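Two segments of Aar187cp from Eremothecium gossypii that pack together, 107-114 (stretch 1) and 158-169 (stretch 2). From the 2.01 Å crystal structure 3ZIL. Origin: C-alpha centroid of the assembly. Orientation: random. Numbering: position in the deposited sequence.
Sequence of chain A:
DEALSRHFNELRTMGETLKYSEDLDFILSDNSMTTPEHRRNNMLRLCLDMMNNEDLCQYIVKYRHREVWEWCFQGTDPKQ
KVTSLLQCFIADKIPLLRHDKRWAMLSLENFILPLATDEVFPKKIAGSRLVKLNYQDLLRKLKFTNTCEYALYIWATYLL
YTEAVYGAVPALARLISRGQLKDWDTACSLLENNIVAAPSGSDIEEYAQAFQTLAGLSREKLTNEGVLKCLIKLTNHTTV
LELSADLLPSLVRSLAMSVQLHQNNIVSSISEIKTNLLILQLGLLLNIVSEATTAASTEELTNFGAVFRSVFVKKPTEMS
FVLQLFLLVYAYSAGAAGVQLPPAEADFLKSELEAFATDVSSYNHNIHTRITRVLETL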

# COMPACT_ATOMS: atom_id res chain seq x y z
N SER A 107 9.32 16.64 7.78
CA SER A 107 10.23 15.79 6.97
C SER A 107 9.64 14.40 6.82
O SER A 107 9.31 13.78 7.82
CB SER A 107 11.61 15.65 7.62
OG SER A 107 12.30 14.57 6.99
N LEU A 108 9.48 13.93 5.60
CA LEU A 108 8.96 12.60 5.35
C LEU A 108 9.89 11.57 5.97
O LEU A 108 9.50 10.75 6.80
CB LEU A 108 8.79 12.36 3.84
CG LEU A 108 7.48 13.01 3.31
CD1 LEU A 108 7.33 12.92 1.81
CD2 LEU A 108 6.24 12.39 3.95
N GLU A 109 11.14 11.62 5.59
CA GLU A 109 12.08 10.66 6.09
C GLU A 109 12.36 10.76 7.62
O GLU A 109 12.49 9.74 8.33
CB GLU A 109 13.38 10.75 5.25
CG GLU A 109 14.44 9.88 5.82
CD GLU A 109 15.73 9.90 5.03
OE1 GLU A 109 15.78 10.46 3.91
OE2 GLU A 109 16.69 9.34 5.58
N ASN A 110 12.45 11.97 8.16
CA ASN A 110 12.82 12.05 9.63
C ASN A 110 11.67 12.32 10.64
O ASN A 110 11.91 12.40 11.85
CB ASN A 110 13.94 13.08 9.80
CG ASN A 110 15.08 12.82 8.81
OD1 ASN A 110 15.66 11.78 8.85
ND2 ASN A 110 15.30 13.70 7.88
N PHE A 111 10.43 12.55 10.18
CA PHE A 111 9.35 12.90 11.15
C PHE A 111 8.15 12.01 10.82
O PHE A 111 7.73 11.21 11.61
CB PHE A 111 8.95 14.40 10.97
CG PHE A 111 7.78 14.86 11.82
CD1 PHE A 111 7.80 14.70 13.21
CD2 PHE A 111 6.72 15.56 11.24
CE1 PHE A 111 6.74 15.13 13.98
CE2 PHE A 111 5.63 16.00 12.00
CZ PHE A 111 5.66 15.79 13.40
N ILE A 112 7.62 12.18 9.61
CA ILE A 112 6.39 11.52 9.23
C ILE A 112 6.59 9.99 9.21
O ILE A 112 5.79 9.29 9.79
CB ILE A 112 5.89 12.02 7.86
CG1 ILE A 112 5.34 13.45 7.96
CG2 ILE A 112 4.85 11.09 7.24
CD1 ILE A 112 4.03 13.64 8.77
N LEU A 113 7.62 9.49 8.51
CA LEU A 113 7.83 8.01 8.40
C LEU A 113 8.03 7.39 9.78
O LEU A 113 7.35 6.43 10.12
CB LEU A 113 9.00 7.64 7.41
CG LEU A 113 9.62 6.22 7.46
CD1 LEU A 113 8.56 5.13 7.26
CD2 LEU A 113 10.78 6.03 6.46
N PRO A 114 8.89 7.99 10.62
CA PRO A 114 8.98 7.46 12.00
C PRO A 114 7.69 7.43 12.73
O PRO A 114 7.38 6.41 13.41
CB PRO A 114 9.94 8.45 12.70
CG PRO A 114 10.88 8.79 11.63
CD PRO A 114 9.97 8.97 10.39
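Stretch 2 (158-169) YLLYTEAVYGAV

Stretch 2 lies along stretch 1 as an irregular loop rather than as a second helix. Most of 158-169 is loop or turn, and a helix begins at Ala168, with Gly167 in the N-cap position. Stretch 1 opens a helix that starts at Leu108 and continues beyond the segment. Ser107 caps it, its OG accepting a hydrogen bond from Asn110 N at 2.9 Å, while Ser107 O receives both Phe111 N and Ile112 N at 2.9 Å. A wider pi-type turn spans 108-112, so that Leu113 N bonds to Leu108 O at 2.8 Å; Pro114, whose nitrogen carries no hydrogen, falls where the helix kinks.

The two segments run in the same general sense where they are closest. Glu109 CA lies 5.8 Å from Val165 CA, and one helical turn later Leu113 CA lies 6.7 Å from Ala168 CA. No hydrogen bond joins them among the atoms modelled. The contact, which buries 428 Å² counting both sides, rests chiefly on the fit of apolar side chains.

Leu108 covers the most surface. Its CA-to-CB bond points toward stretch 2, and the branched end of the side chain, with chi1 in m and chi2 in t, reaches Leu159 and Thr162. Leu108 CD2 meets Leu159 CD1 at 3.7 Å, and Leu108 CD1 meets Thr162 CB at the same distance of 3.7 Å. Nearer the backbone, Leu108 CB rests 3.7 Å from Val165 CG2. A leucine suits this position because its two methyls can touch two residues of the loop without asking for a polar partner. Ile112 extends the apolar patch more loosely, with its CG1 4.3 Å from Leu159 CD1. Thr162 follows a cis peptide bond, and its side chain is modelled only as far as CB.

Val165 is the chief residue on the other side. It is buried and points toward the helix; both methyls pack on Leu108, and CG1 also reaches Glu109 and Leu113. Val165 CG1 lies 3.7 Å from Glu109 CA and 4.1 Å from Leu113 CD2. The beta-branched side chain places its methyls close to its own backbone, and here CG1 packs directly against the helix backbone at Glu109. The carboxylate of that glutamate extends outward along a t, t side chain, and Glu109 OE2 comes to 3.8 Å from Tyr166 CD2, approaching the ring obliquely at the exposed margin of the contact.

Leu113 takes the far end. Its CD2 fits against the type II turn from Val165 to Ala168, which is closed by a hydrogen bond from Ala168 N to Val165 O at 3.1 Å. Leu113 CD2 lies 3.7 Å from Tyr166 O, 3.9 Å from Gly167 C and 4.3 Å from Ala168 CB, so much of what it touches is backbone. Glycine suits position 167 because, at phi 91° and psi -3°, a CB would be jammed against the carbonyl oxygen of Tyr166. The small methyl of Ala168 completes the apolar surface beside Leu113 as the next helix begins.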

# COMPACT_ATOMS: atom_id res chain seq x y z
N TYR A 158 -1.98 14.23 1.97
CA TYR A 158 -1.39 15.53 1.59
C TYR A 158 -0.01 15.33 0.97
O TYR A 158 0.48 16.20 0.33
CB TYR A 158 -1.26 16.42 2.86
CG TYR A 158 -2.61 16.70 3.46
CD1 TYR A 158 -3.54 17.49 2.79
CD2 TYR A 158 -3.00 16.11 4.71
CE1 TYR A 158 -4.85 17.70 3.34
CE2 TYR A 158 -4.28 16.27 5.22
CZ TYR A 158 -5.18 17.13 4.56
OH TYR A 158 -6.45 17.30 5.13
N LEU A 159 0.62 14.18 1.18
CA LEU A 159 2.03 14.13 0.79
C LEU A 159 2.30 12.95 -0.11
O LEU A 159 3.41 12.44 -0.14
CB LEU A 159 2.93 14.09 2.02
CG LEU A 159 2.82 15.26 3.00
CD1 LEU A 159 3.60 14.96 4.28
CD2 LEU A 159 3.25 16.56 2.31
N LEU A 160 1.28 12.47 -0.82
CA LEU A 160 1.52 11.38 -1.76
C LEU A 160 2.37 12.06 -2.88
O LEU A 160 2.65 11.46 -3.88
CB LEU A 160 0.21 10.74 -2.24
CG LEU A 160 0.12 9.22 -2.58
CD1 LEU A 160 0.73 8.34 -1.51
CD2 LEU A 160 -1.29 8.75 -2.86
N TYR A 161 2.74 13.33 -2.62
CA TYR A 161 3.87 14.12 -3.19
C TYR A 161 4.59 13.36 -4.27
O TYR A 161 3.94 13.00 -5.23
CB TYR A 161 4.85 14.66 -2.10
CG TYR A 161 4.90 16.17 -1.89
CD1 TYR A 161 4.21 17.05 -2.74
CD2 TYR A 161 5.67 16.72 -0.85
CE1 TYR A 161 4.27 18.43 -2.54
CE2 TYR A 161 5.74 18.10 -0.65
CZ TYR A 161 5.03 18.96 -1.50
OH TYR A 161 5.09 20.33 -1.33
N THR A 162 5.88 13.06 -4.19
CA THR A 162 6.91 13.38 -3.19
C THR A 162 7.87 12.43 -3.85
O THR A 162 7.45 11.46 -4.50
CB THR A 162 6.58 12.85 -1.78
N GLU A 163 9.16 12.69 -3.74
CA GLU A 163 10.15 11.74 -4.22
C GLU A 163 9.96 10.48 -3.33
O GLU A 163 9.43 10.59 -2.25
CB GLU A 163 11.55 12.35 -4.11
N ALA A 164 10.34 9.30 -3.79
CA ALA A 164 10.39 8.11 -2.90
C ALA A 164 11.07 8.36 -1.51
O ALA A 164 12.08 9.01 -1.43
CB ALA A 164 11.05 6.93 -3.61
N VAL A 165 10.51 7.85 -0.41
CA VAL A 165 11.12 8.18 0.91
C VAL A 165 12.08 7.02 1.28
O VAL A 165 11.72 5.84 1.28
CB VAL A 165 10.01 8.38 2.00
CG1 VAL A 165 10.62 8.71 3.34
CG2 VAL A 165 9.05 9.48 1.56
N TYR A 166 13.32 7.36 1.60
CA TYR A 166 14.33 6.37 1.87
C TYR A 166 13.93 5.54 3.12
O TYR A 166 13.66 6.13 4.19
CB TYR A 166 15.63 7.06 2.15
CG TYR A 166 16.69 6.07 2.57
CD1 TYR A 166 17.29 5.22 1.63
CD2 TYR A 166 17.08 5.97 3.92
CE1 TYR A 166 18.26 4.29 2.03
CE2 TYR A 166 18.04 5.04 4.34
CZ TYR A 166 18.63 4.21 3.39
OH TYR A 166 19.60 3.30 3.79
N GLY A 167 13.85 4.22 2.95
CA GLY A 167 13.63 3.31 4.10
C GLY A 167 12.13 3.04 4.33
O GLY A 167 11.78 2.20 5.16
N ALA A 168 11.27 3.70 3.54
CA ALA A 168 9.76 3.64 3.68
C ALA A 168 9.20 2.28 3.36
O ALA A 168 8.32 1.71 4.06
CB ALA A 168 9.11 4.69 2.75
N VAL A 169 9.69 1.71 2.27
CA VAL A 169 9.05 0.44 1.79
C VAL A 169 9.28 -0.76 2.81
O VAL A 169 8.33 -1.42 3.24
CB VAL A 169 9.50 0.16 0.35
CG1 VAL A 169 9.13 -1.27 -0.11
CG2 VAL A 169 8.94 1.21 -0.62